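Local coordinates for protein glucoamylase (Thermoanaerobacterium thermosaccharolyticum, PDB 1LF6) that hydrolyses terminal alpha-1,4-linked glucose units from the non-reducing ends of starch-like chains, releasing beta-D-glucose, as a family 15 glycoside hydrolase, at residues A[49-54]-A[65-70]; A[106-111]-A[119-124]; A[447-452]-A[537-542]; A[480-485]-A[543-548]; A[530-535]-A[561-566]. One frame throughout, in Å; residues are numbered along the deposited sequence.

Contact 1 of 5, residues A[49-54]-A[65-70]; sequences KVWFTL and PTIDTA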
# COMPACT_ATOMS: atom_id res chain seq x y z
N LYS A 49 6.62 15.27 7.68
CA LYS A 49 6.94 14.31 6.63
C LYS A 49 7.49 12.98 7.16
O LYS A 49 8.61 12.59 6.84
CB LYS A 49 7.93 14.94 5.65
CG LYS A 49 7.46 16.25 5.03
CD LYS A 49 8.31 16.62 3.82
CE LYS A 49 8.13 18.07 3.41
NZ LYS A 49 6.72 18.52 3.37
N VAL A 50 6.67 12.30 7.96
CA VAL A 50 7.03 11.01 8.53
C VAL A 50 5.83 10.06 8.44
O VAL A 50 4.71 10.43 8.81
CB VAL A 50 7.42 11.14 10.03
CG1 VAL A 50 7.61 9.76 10.64
CG2 VAL A 50 8.70 11.96 10.16
N TRP A 51 6.07 8.85 7.96
CA TRP A 51 5.03 7.83 7.84
C TRP A 51 5.50 6.61 8.61
O TRP A 51 6.69 6.32 8.64
CB TRP A 51 4.84 7.40 6.38
CG TRP A 51 4.25 8.41 5.46
CD1 TRP A 51 2.96 8.45 5.01
CD2 TRP A 51 4.94 9.47 4.80
NE1 TRP A 51 2.81 9.46 4.09
CE2 TRP A 51 4.01 10.11 3.95
CE3 TRP A 51 6.26 9.96 4.85
CZ2 TRP A 51 4.36 11.19 3.14
CZ3 TRP A 51 6.60 11.04 4.05
CH2 TRP A 51 5.65 11.64 3.20
N PHE A 52 4.57 5.88 9.22
CA PHE A 52 4.94 4.67 9.95
C PHE A 52 3.99 3.53 9.61
O PHE A 52 2.87 3.76 9.13
CB PHE A 52 4.91 4.89 11.47
CG PHE A 52 3.54 5.18 12.02
CD1 PHE A 52 3.05 6.48 12.07
CD2 PHE A 52 2.74 4.14 12.48
CE1 PHE A 52 1.78 6.74 12.57
CE2 PHE A 52 1.46 4.40 12.98
CZ PHE A 52 0.98 5.70 13.02
N THR A 53 4.44 2.30 9.85
CA THR A 53 3.63 1.11 9.60
C THR A 53 3.83 0.19 10.80
O THR A 53 4.87 0.26 11.47
CB THR A 53 4.06 0.35 8.32
OG1 THR A 53 5.42 -0.10 8.45
CG2 THR A 53 3.95 1.26 7.11
N LEU A 54 2.84 -0.64 11.08
CA LEU A 54 2.91 -1.57 12.20
C LEU A 54 2.76 -3.01 11.69
O LEU A 54 1.99 -3.27 10.76
CB LEU A 54 1.78 -1.28 13.21
CG LEU A 54 1.67 0.15 13.75
CD1 LEU A 54 0.44 0.26 14.65
CD2 LEU A 54 2.93 0.51 14.51
N PRO A 65 12.14 11.61 4.08
CA PRO A 65 11.12 12.67 4.15
C PRO A 65 10.05 12.52 3.08
O PRO A 65 9.17 13.38 2.94
CB PRO A 65 11.95 13.93 3.95
CG PRO A 65 12.90 13.48 2.89
CD PRO A 65 13.33 12.09 3.35
N THR A 66 10.13 11.43 2.31
CA THR A 66 9.16 11.17 1.26
C THR A 66 8.56 9.80 1.51
O THR A 66 9.17 8.94 2.15
CB THR A 66 9.81 11.17 -0.13
OG1 THR A 66 10.83 10.16 -0.17
CG2 THR A 66 10.43 12.53 -0.44
N ILE A 67 7.36 9.58 0.97
CA ILE A 67 6.66 8.32 1.18
C ILE A 67 7.33 7.10 0.52
O ILE A 67 6.89 5.97 0.74
CB ILE A 67 5.19 8.45 0.73
CG1 ILE A 67 4.33 7.40 1.44
CG2 ILE A 67 5.09 8.33 -0.79
CD1 ILE A 67 2.84 7.63 1.26
N ASP A 68 8.37 7.31 -0.28
CA ASP A 68 9.07 6.19 -0.91
C ASP A 68 10.48 6.06 -0.35
O ASP A 68 11.33 5.36 -0.92
CB ASP A 68 9.10 6.35 -2.44
CG ASP A 68 10.10 7.39 -2.91
OD1 ASP A 68 10.41 8.32 -2.14
OD2 ASP A 68 10.56 7.29 -4.07
N THR A 69 10.74 6.72 0.77
CA THR A 69 12.04 6.65 1.42
C THR A 69 11.92 6.01 2.80
O THR A 69 11.66 6.70 3.80
CB THR A 69 12.68 8.05 1.56
OG1 THR A 69 12.65 8.71 0.29
CG2 THR A 69 14.13 7.94 2.02
N ALA A 70 12.08 4.70 2.86
CA ALA A 70 12.01 3.97 4.11
C ALA A 70 13.38 4.12 4.77
O ALA A 70 14.41 4.04 4.10
CB ALA A 70 11.70 2.50 3.86
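Ile67 lies across the indole of Trp51 where a type I beta turn, Thr66 to Thr69, links strands 58-63 and 70-80 in the N-terminal beta-sandwich domain. Trp51 starts strand 51-55 of the same antiparallel sheet. The main interaction is CH-pi: CG1 of Ile67 stands 3.7 Å from the centroid of the five-membered ring of Trp51, 13° off its normal. Its place anti to the backbone N (chi1 -157°) sets CG1 over that ring. The two side chains cross at about a right angle, and Ile67 CD1 reaches Trp51 NE1 at 3.4 Å. Backbone packing extends this cover over the six-membered ring, where Ile67 N lies over the face and Thr66 C comes obliquely to within 3.4 Å of Trp51 CZ3. Pro65 O meets the ring edge, 3.6 Å from CZ3 of Trp51. The same carbonyl touches aliphatic Lys49, at 3.4 Å from CB, while the lysine's NZ turns away to bond Tyr46 O. Lys311 adds a cation-pi contact to Trp51, and Asp310 accepts from Ile67 N, joining this corner to the residues after helix 296-306. Polar bonds within 65-70 brace the turn: Thr69 N donates to Thr66 O, and Thr66 OG1 to Asp68 OD1 at 2.7 Å.

Contact 2 of 5, residues A[106-111]-A[119-124]; sequences GYKLVN and RITKDI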
# COMPACT_ATOMS: atom_id res chain seq x y z
N GLY A 106 -4.29 6.62 14.55
CA GLY A 106 -3.45 6.49 15.72
C GLY A 106 -3.72 5.09 16.23
O GLY A 106 -4.85 4.63 16.18
N TYR A 107 -2.70 4.41 16.72
CA TYR A 107 -2.90 3.03 17.17
C TYR A 107 -2.44 2.67 18.57
O TYR A 107 -1.49 3.24 19.12
CB TYR A 107 -2.21 2.07 16.20
CG TYR A 107 -2.66 2.19 14.76
CD1 TYR A 107 -3.60 1.31 14.23
CD2 TYR A 107 -2.13 3.17 13.93
CE1 TYR A 107 -4.00 1.40 12.90
CE2 TYR A 107 -2.52 3.27 12.60
CZ TYR A 107 -3.45 2.38 12.09
OH TYR A 107 -3.84 2.49 10.77
N LYS A 108 -3.14 1.69 19.12
CA LYS A 108 -2.86 1.14 20.43
C LYS A 108 -2.58 -0.34 20.20
O LYS A 108 -3.37 -1.03 19.55
CB LYS A 108 -4.06 1.30 21.37
CG LYS A 108 -3.84 0.66 22.74
CD LYS A 108 -5.09 0.78 23.61
CE LYS A 108 -4.88 0.12 24.95
NZ LYS A 108 -6.12 0.17 25.78
N LEU A 109 -1.47 -0.81 20.73
CA LEU A 109 -1.11 -2.22 20.58
C LEU A 109 -0.96 -2.86 21.96
O LEU A 109 -0.37 -2.28 22.86
CB LEU A 109 0.22 -2.35 19.83
CG LEU A 109 0.23 -2.03 18.33
CD1 LEU A 109 1.67 -1.93 17.84
CD2 LEU A 109 -0.52 -3.10 17.57
N VAL A 110 -1.53 -4.04 22.11
CA VAL A 110 -1.43 -4.77 23.36
C VAL A 110 -0.80 -6.11 23.02
O VAL A 110 -1.43 -6.95 22.38
CB VAL A 110 -2.81 -5.00 24.01
CG1 VAL A 110 -2.65 -5.80 25.30
CG2 VAL A 110 -3.47 -3.67 24.30
N ASN A 111 0.45 -6.29 23.43
CA ASN A 111 1.16 -7.54 23.16
C ASN A 111 1.25 -8.36 24.44
O ASN A 111 1.86 -7.94 25.42
CB ASN A 111 2.56 -7.25 22.62
CG ASN A 111 2.53 -6.40 21.36
OD1 ASN A 111 1.54 -6.41 20.63
ND2 ASN A 111 3.61 -5.68 21.10
N ARG A 119 3.24 -8.21 29.54
CA ARG A 119 2.31 -7.55 28.63
C ARG A 119 2.85 -6.16 28.34
O ARG A 119 3.24 -5.43 29.25
CB ARG A 119 0.93 -7.43 29.27
CG ARG A 119 -0.11 -6.75 28.39
CD ARG A 119 -1.29 -6.27 29.21
NE ARG A 119 -2.00 -7.37 29.83
CZ ARG A 119 -2.75 -7.26 30.93
NH1 ARG A 119 -3.37 -8.32 31.42
NH2 ARG A 119 -2.86 -6.09 31.54
N ILE A 120 2.90 -5.81 27.06
CA ILE A 120 3.39 -4.49 26.67
C ILE A 120 2.30 -3.76 25.91
O ILE A 120 1.73 -4.30 24.96
CB ILE A 120 4.65 -4.60 25.78
CG1 ILE A 120 5.77 -5.32 26.53
CG2 ILE A 120 5.11 -3.21 25.36
CD1 ILE A 120 7.07 -5.46 25.74
N THR A 121 1.99 -2.54 26.33
CA THR A 121 0.96 -1.76 25.67
C THR A 121 1.59 -0.53 25.03
O THR A 121 2.41 0.15 25.65
CB THR A 121 -0.12 -1.31 26.68
OG1 THR A 121 -0.70 -2.47 27.29
CG2 THR A 121 -1.21 -0.51 25.99
N LYS A 122 1.23 -0.26 23.78
CA LYS A 122 1.80 0.87 23.06
C LYS A 122 0.78 1.85 22.49
O LYS A 122 -0.35 1.49 22.18
CB LYS A 122 2.69 0.37 21.92
CG LYS A 122 3.72 -0.69 22.31
CD LYS A 122 4.41 -1.26 21.08
CE LYS A 122 5.48 -2.28 21.45
NZ LYS A 122 6.13 -2.87 20.24
N ASP A 123 1.21 3.10 22.36
CA ASP A 123 0.41 4.18 21.79
C ASP A 123 1.34 4.76 20.75
O ASP A 123 2.39 5.30 21.09
CB ASP A 123 0.09 5.23 22.86
CG ASP A 123 -1.08 4.83 23.74
OD1 ASP A 123 -1.29 3.61 23.91
OD2 ASP A 123 -1.78 5.73 24.27
N ILE A 124 0.96 4.65 19.48
CA ILE A 124 1.80 5.12 18.39
C ILE A 124 1.14 6.12 17.45
O ILE A 124 0.01 5.93 17.02
CB ILE A 124 2.32 3.93 17.56
CG1 ILE A 124 3.03 2.94 18.50
CG2 ILE A 124 3.25 4.40 16.45
CD1 ILE A 124 3.35 1.61 17.85
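Asn111 and Lys122 bring a flat amide beside an ammonium group at one end of an antiparallel beta hairpin, strands 107-113 and 118-126 of the N-terminal beta-sandwich domain. The ND2 corner of the Asn111 amide lies 3.9 Å from Lys122 NZ. These two donors share acceptors: the carboxylate of Glu89 takes one with each oxygen, and Gly57 O bonds to both, while Ser95 OG holds the other end of the amide, at OD1. At the far end of the hairpin the Tyr107 ring leads away from strand 118-126 to pack on Phe52, Leu54, Val97 and Lys99, its OH bonded to Val40 O. The carboxylate of Asp123 lies beside Lys108, its OD1 4.1 Å from CG of that lysine, and OD2 forms a salt bridge with Lys273.

Five consecutive pairs, from Tyr107-Ile124 to Asn111-Ile120, alternate between hydrogen-bonded and non-hydrogen-bonded. Tyr107, Leu109 and Asn111 point to one face of the sheet with Ile124, Lys122 and Ile120; Lys108 and Val110 point to the other with Asp123 and Thr121. On the first face CD1 of Leu109 meets CD1 of Ile124 at 3.9 Å. On the second, the extended Lys108 chain carries CE to 3.9 Å from Thr121 CG2, and Val110 runs alongside Arg119. The central pair is bonded both ways, from Lys122 N to Leu109 O at 2.7 Å and from Leu109 N to Lys122 O at 2.9 Å. The CA of Lys108 makes a CA-H...O contact with the same oxygen, Lys122 O, at 3.1 Å.

Contact 3 of 5, residues A[447-452]-A[537-542]; sequences TMAAEV and LELVRL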
# COMPACT_ATOMS: atom_id res chain seq x y z
N THR A 447 -8.57 -3.75 -21.18
CA THR A 447 -7.81 -2.64 -21.77
C THR A 447 -8.61 -1.93 -22.86
O THR A 447 -8.66 -0.70 -22.90
CB THR A 447 -6.48 -3.14 -22.37
OG1 THR A 447 -5.69 -3.74 -21.33
CG2 THR A 447 -5.71 -1.98 -22.99
N MET A 448 -9.23 -2.69 -23.75
CA MET A 448 -10.03 -2.08 -24.81
C MET A 448 -11.22 -1.30 -24.24
O MET A 448 -11.63 -0.30 -24.81
CB MET A 448 -10.52 -3.14 -25.79
CG MET A 448 -9.40 -3.72 -26.65
SD MET A 448 -10.04 -4.81 -27.91
CE MET A 448 -10.64 -3.64 -29.11
N ALA A 449 -11.76 -1.77 -23.11
CA ALA A 449 -12.88 -1.08 -22.48
C ALA A 449 -12.40 0.30 -22.05
O ALA A 449 -13.10 1.30 -22.23
CB ALA A 449 -13.39 -1.86 -21.27
N ALA A 450 -11.21 0.34 -21.47
CA ALA A 450 -10.61 1.59 -21.01
C ALA A 450 -10.34 2.52 -22.18
O ALA A 450 -10.54 3.73 -22.07
CB ALA A 450 -9.31 1.30 -20.26
N GLU A 451 -9.88 1.95 -23.30
CA GLU A 451 -9.58 2.74 -24.49
C GLU A 451 -10.83 3.36 -25.11
O GLU A 451 -10.79 4.51 -25.57
CB GLU A 451 -8.86 1.88 -25.55
CG GLU A 451 -7.46 1.42 -25.14
CD GLU A 451 -6.78 0.59 -26.20
OE1 GLU A 451 -6.06 1.16 -27.04
OE2 GLU A 451 -6.98 -0.65 -26.20
N VAL A 452 -11.92 2.60 -25.14
CA VAL A 452 -13.19 3.10 -25.69
C VAL A 452 -13.74 4.22 -24.79
O VAL A 452 -14.15 5.27 -25.28
CB VAL A 452 -14.25 1.97 -25.79
CG1 VAL A 452 -15.62 2.57 -26.10
CG2 VAL A 452 -13.85 0.98 -26.88
N LEU A 537 -14.93 -7.82 -16.69
CA LEU A 537 -16.05 -7.09 -16.10
C LEU A 537 -15.84 -5.58 -16.22
O LEU A 537 -16.75 -4.80 -15.92
CB LEU A 537 -16.27 -7.48 -14.63
CG LEU A 537 -16.86 -8.88 -14.39
CD1 LEU A 537 -16.95 -9.13 -12.89
CD2 LEU A 537 -18.24 -8.99 -15.06
N GLU A 538 -14.64 -5.18 -16.63
CA GLU A 538 -14.34 -3.77 -16.81
C GLU A 538 -15.21 -3.22 -17.93
O GLU A 538 -15.52 -2.03 -17.96
CB GLU A 538 -12.87 -3.58 -17.17
CG GLU A 538 -11.93 -3.71 -15.99
CD GLU A 538 -12.06 -2.55 -15.03
OE1 GLU A 538 -12.99 -2.56 -14.19
OE2 GLU A 538 -11.24 -1.61 -15.12
N LEU A 539 -15.60 -4.12 -18.83
CA LEU A 539 -16.46 -3.77 -19.96
C LEU A 539 -17.76 -3.16 -19.45
O LEU A 539 -18.21 -2.14 -19.96
CB LEU A 539 -16.79 -5.01 -20.80
CG LEU A 539 -15.69 -5.59 -21.70
CD1 LEU A 539 -16.06 -7.01 -22.11
CD2 LEU A 539 -15.49 -4.70 -22.93
N VAL A 540 -18.36 -3.78 -18.44
CA VAL A 540 -19.61 -3.28 -17.87
C VAL A 540 -19.35 -2.11 -16.90
O VAL A 540 -20.08 -1.12 -16.89
CB VAL A 540 -20.39 -4.41 -17.14
CG1 VAL A 540 -20.59 -5.60 -18.08
CG2 VAL A 540 -19.64 -4.84 -15.91
N ARG A 541 -18.30 -2.24 -16.09
CA ARG A 541 -17.92 -1.20 -15.13
C ARG A 541 -17.76 0.16 -15.81
O ARG A 541 -18.17 1.19 -15.27
CB ARG A 541 -16.61 -1.59 -14.46
CG ARG A 541 -16.11 -0.63 -13.38
CD ARG A 541 -17.13 -0.44 -12.26
NE ARG A 541 -16.52 0.22 -11.11
CZ ARG A 541 -15.78 -0.39 -10.18
NH1 ARG A 541 -15.27 0.31 -9.18
NH2 ARG A 541 -15.57 -1.70 -10.23
N LEU A 542 -17.18 0.16 -17.01
CA LEU A 542 -16.95 1.40 -17.75
C LEU A 542 -18.10 1.83 -18.66
O LEU A 542 -18.02 2.87 -19.31
CB LEU A 542 -15.66 1.28 -18.57
CG LEU A 542 -14.37 1.37 -17.74
CD1 LEU A 542 -13.22 0.73 -18.49
CD2 LEU A 542 -14.09 2.83 -17.42
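Ala449 is the bump of this helix-to-helix contact, and the hollow that takes it is formed by one turn of the short helix 538-541 and the leucine just after it. Its CB sits 3.8 Å from Leu539 CA, with Glu538 O 3.9 Å from the same methyl. Two leucine methyls complete the hollow: CD2 of Leu539 at 3.9 Å and CD1 of Leu542 at 3.8 Å from Ala449 CB. The fit is reciprocal, since Leu542 CD1 is itself a bump that settles against the backbone of helix 445-464, 3.6 Å from Ala450 N and 3.7 Å from Ala449 C. With only methyl side chains at Ala449 and Ala450, the backbones come close, the CA atoms of Ala449 and Leu539 being 5.1 Å apart. No hydrogen bond crosses; the contact is apolar and buried. Glu538, at its margin, has its side chain about 10 Å from that of Glu435, the probable proton acceptor. Within the (alpha/alpha) barrel of the catalytic domain, Leu539 also touches Ile485 of helix 468-489, Leu542 packs on Ile403 of helix 395-407, and Val540 and Arg541 lie against helix 600-612.

Contact 4 of 5, residues A[480-485]-A[543-548]; sequences NWQKLI and GVKSAD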
# COMPACT_ATOMS: atom_id res chain seq x y z
N ASN A 480 -15.49 2.40 -33.44
CA ASN A 480 -14.90 1.32 -34.22
C ASN A 480 -14.33 0.25 -33.29
O ASN A 480 -14.65 -0.94 -33.43
CB ASN A 480 -13.79 1.87 -35.12
CG ASN A 480 -13.07 0.78 -35.90
OD1 ASN A 480 -13.69 0.05 -36.68
ND2 ASN A 480 -11.77 0.65 -35.69
N TRP A 481 -13.50 0.66 -32.35
CA TRP A 481 -12.90 -0.28 -31.41
C TRP A 481 -13.96 -0.97 -30.56
O TRP A 481 -13.85 -2.14 -30.24
CB TRP A 481 -11.88 0.43 -30.52
CG TRP A 481 -10.68 0.95 -31.26
CD1 TRP A 481 -10.44 0.85 -32.61
CD2 TRP A 481 -9.56 1.65 -30.71
NE1 TRP A 481 -9.24 1.45 -32.92
CE2 TRP A 481 -8.68 1.94 -31.77
CE3 TRP A 481 -9.22 2.06 -29.41
CZ2 TRP A 481 -7.47 2.62 -31.57
CZ3 TRP A 481 -8.02 2.74 -29.22
CH2 TRP A 481 -7.16 3.01 -30.29
N GLN A 482 -15.01 -0.23 -30.21
CA GLN A 482 -16.08 -0.79 -29.40
C GLN A 482 -16.76 -1.93 -30.16
O GLN A 482 -17.09 -2.96 -29.57
CB GLN A 482 -17.10 0.29 -29.04
CG GLN A 482 -18.07 -0.06 -27.90
CD GLN A 482 -19.26 -0.90 -28.34
OE1 GLN A 482 -19.64 -0.89 -29.51
NE2 GLN A 482 -19.86 -1.61 -27.39
N LYS A 483 -16.96 -1.74 -31.46
CA LYS A 483 -17.59 -2.76 -32.30
C LYS A 483 -16.67 -3.96 -32.55
O LYS A 483 -17.12 -5.02 -32.95
CB LYS A 483 -18.01 -2.16 -33.66
CG LYS A 483 -19.23 -1.24 -33.63
CD LYS A 483 -20.51 -2.00 -33.34
CE LYS A 483 -21.75 -1.24 -33.79
NZ LYS A 483 -21.98 0.04 -33.06
N LEU A 484 -15.37 -3.78 -32.32
CA LEU A 484 -14.40 -4.85 -32.55
C LEU A 484 -14.04 -5.67 -31.31
O LEU A 484 -13.44 -6.74 -31.43
CB LEU A 484 -13.12 -4.27 -33.15
CG LEU A 484 -13.28 -3.63 -34.53
CD1 LEU A 484 -11.95 -3.07 -34.98
CD2 LEU A 484 -13.80 -4.66 -35.52
N ILE A 485 -14.40 -5.18 -30.13
CA ILE A 485 -14.10 -5.88 -28.89
C ILE A 485 -14.49 -7.36 -28.98
O ILE A 485 -13.68 -8.24 -28.70
CB ILE A 485 -14.83 -5.23 -27.69
CG1 ILE A 485 -14.20 -3.87 -27.38
CG2 ILE A 485 -14.75 -6.14 -26.46
CD1 ILE A 485 -14.88 -3.12 -26.25
N GLY A 543 -19.17 1.04 -18.71
CA GLY A 543 -20.32 1.36 -19.54
C GLY A 543 -20.15 1.06 -21.02
O GLY A 543 -20.83 1.65 -21.88
N VAL A 544 -19.23 0.15 -21.32
CA VAL A 544 -18.94 -0.24 -22.70
C VAL A 544 -19.85 -1.37 -23.14
O VAL A 544 -20.24 -1.45 -24.31
CB VAL A 544 -17.45 -0.64 -22.83
CG1 VAL A 544 -17.15 -1.13 -24.24
CG2 VAL A 544 -16.57 0.57 -22.50
N LYS A 545 -20.19 -2.26 -22.21
CA LYS A 545 -21.09 -3.39 -22.48
C LYS A 545 -22.18 -3.40 -21.41
O LYS A 545 -21.96 -2.92 -20.30
CB LYS A 545 -20.32 -4.71 -22.44
CG LYS A 545 -19.29 -4.87 -23.56
CD LYS A 545 -19.96 -5.04 -24.92
CE LYS A 545 -18.94 -5.25 -26.04
NZ LYS A 545 -19.57 -5.48 -27.37
N SER A 546 -23.35 -3.95 -21.74
CA SER A 546 -24.47 -4.02 -20.80
C SER A 546 -24.26 -5.17 -19.83
O SER A 546 -23.78 -6.23 -20.22
CB SER A 546 -25.78 -4.24 -21.55
OG SER A 546 -25.96 -3.24 -22.54
N ALA A 547 -24.63 -4.96 -18.57
CA ALA A 547 -24.48 -6.00 -17.56
C ALA A 547 -25.24 -7.29 -17.92
O ALA A 547 -24.86 -8.37 -17.48
CB ALA A 547 -24.95 -5.48 -16.19
N ASP A 548 -26.30 -7.17 -18.72
CA ASP A 548 -27.07 -8.35 -19.11
C ASP A 548 -26.75 -8.88 -20.51
O ASP A 548 -27.48 -9.69 -21.07
CB ASP A 548 -28.57 -8.08 -18.99
CG ASP A 548 -29.04 -6.99 -19.93
OD1 ASP A 548 -28.22 -6.52 -20.76
OD2 ASP A 548 -30.22 -6.60 -19.85
O HOH W 1 -17.93 -5.55 -29.56
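Val544 and Lys545 meet Gln482 and Ile485 of helix 468-489 just beyond the end of helix 538-541. Gly543 leads into them, leaving helical geometry with a positive phi of 78°. At Val544, CG1 takes the apolar part of the contact, 3.6 Å from Ile485 CD1 and 3.9 Å from Gln482 CG. The backbone O of Val544 takes the polar part: Gln482 NE2 donates to it at 3.1 Å through a bent bond, 141° at the hydrogen, with the donor tilted from the carbonyl plane. Gln482 turns sharply at chi2 (-82°), which sets CD off the line of its earlier chain, and the side chains of Gln482 and Val544 slide past each other in opposite directions. Lys545 follows, its chain crossing that of Gln482, with CE 4.3 Å from Ile485 CG2. Its NZ forms a salt bridge with Asp486 and donates to a water at 2.7 Å; that water in turn donates to Gln482 O at 2.7 Å. The lysine is thus tied to the helix through both a carboxylate and a bridged backbone carbonyl. Lys545 N adds a bond to Leu539 O; Val544 N to Leu539 O and Gly543 N to Val540 O make the Schellman motif closing helix 538-541.

Contact 5 of 5, residues A[530-535]-A[561-566]; sequences EIVDPS and STIKVD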
# COMPACT_ATOMS: atom_id res chain seq x y z
N GLU A 530 -7.61 -20.96 -23.22
CA GLU A 530 -7.70 -21.67 -21.94
C GLU A 530 -7.69 -20.68 -20.77
O GLU A 530 -7.97 -21.06 -19.63
CB GLU A 530 -6.50 -22.60 -21.73
CG GLU A 530 -6.29 -23.72 -22.74
CD GLU A 530 -5.06 -24.54 -22.40
OE1 GLU A 530 -5.04 -25.17 -21.32
OE2 GLU A 530 -4.10 -24.57 -23.21
N ILE A 531 -7.36 -19.43 -21.05
CA ILE A 531 -7.24 -18.43 -19.99
C ILE A 531 -8.34 -17.39 -19.88
O ILE A 531 -8.57 -16.62 -20.82
CB ILE A 531 -5.90 -17.67 -20.13
CG1 ILE A 531 -4.76 -18.66 -20.43
CG2 ILE A 531 -5.62 -16.87 -18.88
CD1 ILE A 531 -4.51 -19.70 -19.34
N VAL A 532 -9.03 -17.38 -18.75
CA VAL A 532 -10.08 -16.39 -18.50
C VAL A 532 -9.63 -15.48 -17.36
O VAL A 532 -8.79 -15.87 -16.55
CB VAL A 532 -11.45 -17.05 -18.17
CG1 VAL A 532 -11.97 -17.79 -19.40
CG2 VAL A 532 -11.34 -17.98 -16.97
N ASP A 533 -10.18 -14.27 -17.32
CA ASP A 533 -9.78 -13.26 -16.34
C ASP A 533 -11.01 -12.42 -15.97
O ASP A 533 -11.69 -11.89 -16.85
CB ASP A 533 -8.70 -12.40 -17.01
CG ASP A 533 -8.11 -11.35 -16.09
OD1 ASP A 533 -8.85 -10.76 -15.28
OD2 ASP A 533 -6.88 -11.11 -16.20
N PRO A 534 -11.31 -12.27 -14.67
CA PRO A 534 -12.48 -11.48 -14.26
C PRO A 534 -12.42 -10.01 -14.67
O PRO A 534 -13.41 -9.30 -14.57
CB PRO A 534 -12.51 -11.66 -12.75
CG PRO A 534 -11.10 -11.93 -12.41
CD PRO A 534 -10.63 -12.84 -13.50
N SER A 535 -11.25 -9.58 -15.15
CA SER A 535 -11.06 -8.20 -15.58
C SER A 535 -12.00 -7.82 -16.72
O SER A 535 -12.20 -6.63 -17.00
CB SER A 535 -9.61 -7.98 -16.04
OG SER A 535 -8.70 -8.18 -14.97
N SER A 561 -16.79 -21.04 -12.73
CA SER A 561 -16.55 -22.48 -12.74
C SER A 561 -15.06 -22.80 -12.65
O SER A 561 -14.68 -23.90 -12.27
CB SER A 561 -17.11 -23.11 -14.02
OG SER A 561 -18.50 -22.91 -14.10
N THR A 562 -14.22 -21.83 -12.99
CA THR A 562 -12.78 -22.10 -12.99
C THR A 562 -11.92 -21.33 -11.98
O THR A 562 -10.94 -21.88 -11.48
CB THR A 562 -12.20 -21.85 -14.40
OG1 THR A 562 -12.29 -20.46 -14.72
CG2 THR A 562 -12.98 -22.63 -15.44
N ILE A 563 -12.27 -20.09 -11.69
CA ILE A 563 -11.44 -19.31 -10.78
C ILE A 563 -12.16 -18.60 -9.64
O ILE A 563 -11.68 -17.58 -9.13
CB ILE A 563 -10.58 -18.29 -11.56
CG1 ILE A 563 -11.48 -17.40 -12.42
CG2 ILE A 563 -9.58 -19.03 -12.46
CD1 ILE A 563 -10.74 -16.31 -13.18
N LYS A 564 -13.31 -19.13 -9.26
CA LYS A 564 -14.06 -18.57 -8.14
C LYS A 564 -13.86 -19.52 -6.96
O LYS A 564 -13.82 -20.73 -7.13
CB LYS A 564 -15.55 -18.48 -8.46
CG LYS A 564 -16.38 -18.00 -7.27
CD LYS A 564 -17.88 -18.03 -7.54
CE LYS A 564 -18.63 -17.55 -6.30
NZ LYS A 564 -20.11 -17.64 -6.44
N VAL A 565 -13.70 -18.96 -5.77
CA VAL A 565 -13.54 -19.77 -4.57
C VAL A 565 -14.35 -19.16 -3.43
O VAL A 565 -14.23 -17.97 -3.14
CB VAL A 565 -12.06 -19.86 -4.10
CG1 VAL A 565 -11.99 -20.59 -2.76
CG2 VAL A 565 -11.21 -20.58 -5.14
N ASP A 566 -15.20 -19.98 -2.81
CA ASP A 566 -16.00 -19.53 -1.68
C ASP A 566 -15.20 -19.79 -0.41
O ASP A 566 -15.17 -20.92 0.09
CB ASP A 566 -17.33 -20.30 -1.60
CG ASP A 566 -18.39 -19.76 -2.53
OD1 ASP A 566 -18.74 -18.57 -2.38
OD2 ASP A 566 -18.86 -20.53 -3.39
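Ile563 pushes its CD1 against Pro534 and Val532, in the segment where an Asx turn at Asp533 opens a 3-10 stretch of the catalytic (alpha/alpha) barrel domain. The tight part is the meeting of Pro534 CD with Ile563 CD1 at 3.5 Å, closer than usual van der Waals contact. Where the chain leaves helix 550-562 for strand 564-567, Ile563 holds CG1 in the crowded position between its backbone N and carbonyl carbon (chi1 56°); this places CG1 on the side of 530-535, from which CD1 then meets Pro534. Around the same methyl the fit slackens: Val532 O is 3.9 Å from Ile563 CD1, and Val532 CG2 4.2 Å from it. On the looser side, at the rim, Val532 CG2 touches OG1 of the partly exposed Thr562 at 3.5 Å. That hydroxyl is bonded to Val558 O in its own helix. No hydrogen bond crosses between the segments. The Asx turn lies close to the probable active site: the side chain of Asp533 is about 5 Å from that of Glu435, the probable proton acceptor, and its OD2 bonds Trp437 NE1. Asp533 OD1 is gripped twice from one face of its carboxylate, by Ser535 OG at 2.6 Å and Ser535 N at 2.7 Å.

The five contacts divide between two domains. Contacts 1 and 2 come first, in the N-terminal beta-sandwich; their centres are 20 Å apart and they touch where Phe52 and Leu54 pack on Tyr107 and Ile124, so that the seven-stranded sheet meets the hairpin's sheet. Contacts 3, 4 and 5 lie in the helical barrel, and their segments alternate along the chain. Contacts 3 and 4 are 8 Å apart between centres, spanning the successive helices 445-464 and 468-489, while the centre of contact 5 is about 18 Å from that of contact 3, which it adjoins in sequence, nearer the probable catalytic base. The centres of contacts 2 and 4, about 52 Å apart, flank the chain's centre.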